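Long-range contact in tryptophan synthase alpha chain (Pyrococcus furiosus, PDB 2DZX), which cleaves indoleglycerol phosphate to indole and glyceraldehyde 3-phosphate as the alpha subunit of tryptophan synthase, in the last step of tryptophan biosynthesis: residues 147-152 and 187-192. The protein carries 2 engineered substitutions. Numbering follows the deposited sequence.
Sequences ERLKVI and KRICRN
I189 meets helix 146-155 along the backbone of K150: its CG2 methyl lies 3.8 Å from K150 CA, and the same methyl stands 4.0 Å from K150 CB. The closest pair of alpha carbons, K150 CA and I189 CA, is separated by 6.3 Å, and CG2 of I189 lies almost on the line between them. The two branches of I189 divide the work. With chi1 at -62°, CG2 is held anti to the backbone N and bears on the helix surface, while CG1 carries CD1 to the buried L149, whose CD1 is 4.2 Å from I189 CD1. No direct hydrogen bond joins the segments; I189, K150 and L149 bury most of the surface between them.

In the TIM barrel of the TrpA family, helices 146-155 and 177-189 are neighbours in the outer layer, and residues 190-192 lead from the second helix into strand 194-197. L149 points its CB toward 187-192, and its side chain also touches A140 of strand 135-140. C190 brings SG to 4.5 Å from L149 O, and its side chain also touches V160 of strand 159-163.

K150 supplies the outer, polar part of the contact. Its chain bends at chi2 (61°), and NZ sits above one side of the R191 guanidinium plane, displaced from its centre, with NH1 of R191 3.7 Å from NZ of K150. Two positive groups this close would probably repel each other; the salt bridge from K150 NZ to D154 should offset part of that cost. A water accepts from K150 NZ at 2.7 Å and lies 3.1 Å from I189 O, to which it can donate, bridging the lysine ammonium to the I189 carbonyl. D153, in the same helix as K150, accepts hydrogen bonds from R191 N and N192 ND2.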
loop_
_atom_site.group_PDB
_atom_site.type_symbol
_atom_site.label_atom_id
_atom_site.label_comp_id
_atom_site.label_asym_id
_atom_site.label_seq_id
_atom_site.Cartn_x
_atom_site.Cartn_y
_atom_site.Cartn_z
ATOM N N GLU A 147 -19.334 4.432 12.303
ATOM C CA GLU A 147 -20.178 3.309 11.906
ATOM C C GLU A 147 -19.537 2.513 10.780
ATOM O O GLU A 147 -19.607 1.283 10.769
ATOM C CB GLU A 147 -21.562 3.784 11.431
ATOM C CG GLU A 147 -22.448 4.432 12.490
ATOM C CD GLU A 147 -21.948 5.805 12.929
ATOM O OE1 GLU A 147 -21.599 6.623 12.044
ATOM O OE2 GLU A 147 -21.918 6.068 14.157
ATOM N N ARG A 148 -18.921 3.210 9.829
ATOM C CA ARG A 148 -18.306 2.530 8.699
ATOM C C ARG A 148 -16.964 1.929 9.060
ATOM O O ARG A 148 -16.588 0.896 8.516
ATOM C CB ARG A 148 -18.136 3.474 7.504
ATOM C CG ARG A 148 -18.121 2.726 6.161
ATOM C CD ARG A 148 -17.635 3.593 5.009
ATOM N NE ARG A 148 -18.315 4.886 4.954
ATOM C CZ ARG A 148 -19.630 5.041 4.835
ATOM N NH1 ARG A 148 -20.422 3.978 4.756
ATOM N NH2 ARG A 148 -20.150 6.261 4.792
ATOM N N LEU A 149 -16.234 2.581 9.960
ATOM C CA LEU A 149 -14.940 2.056 10.389
ATOM C C LEU A 149 -15.166 0.682 11.003
ATOM O O LEU A 149 -14.365 -0.237 10.811
ATOM C CB LEU A 149 -14.292 2.985 11.418
ATOM C CG LEU A 149 -13.531 4.162 10.809
ATOM C CD1 LEU A 149 -13.151 5.158 11.889
ATOM C CD2 LEU A 149 -12.293 3.635 10.080
ATOM N N LYS A 150 -16.274 0.541 11.723
ATOM C CA LYS A 150 -16.607 -0.727 12.355
ATOM C C LYS A 150 -16.929 -1.779 11.295
ATOM O O LYS A 150 -16.450 -2.912 11.374
ATOM C CB LYS A 150 -17.790 -0.539 13.311
ATOM C CG LYS A 150 -18.363 -1.833 13.877
ATOM C CD LYS A 150 -17.338 -2.631 14.691
ATOM C CE LYS A 150 -17.963 -3.934 15.197
ATOM N NZ LYS A 150 -17.029 -4.768 16.008
ATOM N N VAL A 151 -17.738 -1.402 10.305
ATOM C CA VAL A 151 -18.109 -2.324 9.240
ATOM C C VAL A 151 -16.857 -2.730 8.475
ATOM O O VAL A 151 -16.731 -3.869 8.034
ATOM C CB VAL A 151 -19.104 -1.679 8.248
ATOM C CG1 VAL A 151 -19.343 -2.607 7.075
ATOM C CG2 VAL A 151 -20.419 -1.373 8.953
ATOM N N ILE A 152 -15.938 -1.785 8.321
ATOM C CA ILE A 152 -14.685 -2.032 7.622
ATOM C C ILE A 152 -13.817 -2.997 8.426
ATOM O O ILE A 152 -13.233 -3.927 7.874
ATOM C CB ILE A 152 -13.912 -0.715 7.411
ATOM C CG1 ILE A 152 -14.593 0.116 6.322
ATOM C CG2 ILE A 152 -12.476 -1.004 7.042
ATOM C CD1 ILE A 152 -14.000 1.495 6.148
ATOM N N LYS A 187 -8.331 3.723 16.200
ATOM C CA LYS A 187 -7.730 2.931 17.278
ATOM C C LYS A 187 -8.724 2.622 18.387
ATOM O O LYS A 187 -8.512 1.723 19.193
ATOM C CB LYS A 187 -6.513 3.646 17.883
ATOM C CG LYS A 187 -5.321 3.793 16.927
ATOM C CD LYS A 187 -5.031 2.501 16.149
ATOM C CE LYS A 187 -4.761 1.305 17.063
ATOM N NZ LYS A 187 -3.484 1.453 17.812
ATOM N N ARG A 188 -9.814 3.373 18.408
ATOM C CA ARG A 188 -10.851 3.215 19.407
ATOM C C ARG A 188 -11.881 2.191 18.939
ATOM O O ARG A 188 -12.657 1.671 19.732
ATOM C CB ARG A 188 -11.527 4.574 19.618
ATOM C CG ARG A 188 -12.272 4.745 20.910
ATOM C CD ARG A 188 -12.783 6.184 21.057
ATOM N NE ARG A 188 -14.077 6.401 20.410
ATOM C CZ ARG A 188 -14.263 6.587 19.102
ATOM N NH1 ARG A 188 -13.233 6.595 18.266
ATOM N NH2 ARG A 188 -15.492 6.753 18.628
ATOM N N ILE A 189 -11.869 1.897 17.643
ATOM C CA ILE A 189 -12.837 0.978 17.057
ATOM C C ILE A 189 -12.301 -0.336 16.479
ATOM O O ILE A 189 -12.915 -1.391 16.643
ATOM C CB ILE A 189 -13.621 1.715 15.941
ATOM C CG1 ILE A 189 -14.378 2.898 16.551
ATOM C CG2 ILE A 189 -14.567 0.749 15.213
ATOM C CD1 ILE A 189 -14.867 3.910 15.533
ATOM N N CYS A 190 -11.160 -0.270 15.806
ATOM C CA CYS A 190 -10.592 -1.441 15.148
ATOM C C CYS A 190 -9.869 -2.457 16.018
ATOM O O CYS A 190 -9.079 -2.099 16.885
ATOM C CB CYS A 190 -9.642 -0.988 14.028
ATOM S SG CYS A 190 -10.370 0.157 12.832
ATOM N N ARG A 191 -10.161 -3.729 15.772
ATOM C CA ARG A 191 -9.510 -4.829 16.477
ATOM C C ARG A 191 -8.294 -5.170 15.628
ATOM O O ARG A 191 -7.265 -5.579 16.151
ATOM C CB ARG A 191 -10.463 -6.021 16.603
ATOM C CG ARG A 191 -11.544 -5.740 17.629
ATOM C CD ARG A 191 -12.752 -6.643 17.569
ATOM N NE ARG A 191 -13.657 -6.250 18.648
ATOM C CZ ARG A 191 -14.908 -6.682 18.802
ATOM N NH1 ARG A 191 -15.442 -7.540 17.946
ATOM N NH2 ARG A 191 -15.626 -6.239 19.824
ATOM N N ASN A 192 -8.435 -4.976 14.315
ATOM C CA ASN A 192 -7.371 -5.200 13.334
ATOM C C ASN A 192 -6.304 -4.125 13.523
ATOM O O ASN A 192 -6.589 -3.040 14.026
ATOM C CB ASN A 192 -7.913 -5.042 11.907
ATOM C CG ASN A 192 -8.590 -6.289 11.384
ATOM O OD1 ASN A 192 -7.934 -7.285 11.076
ATOM N ND2 ASN A 192 -9.913 -6.239 11.269
HETATM O O HOH W 1 -14.522 -3.885 15.673
#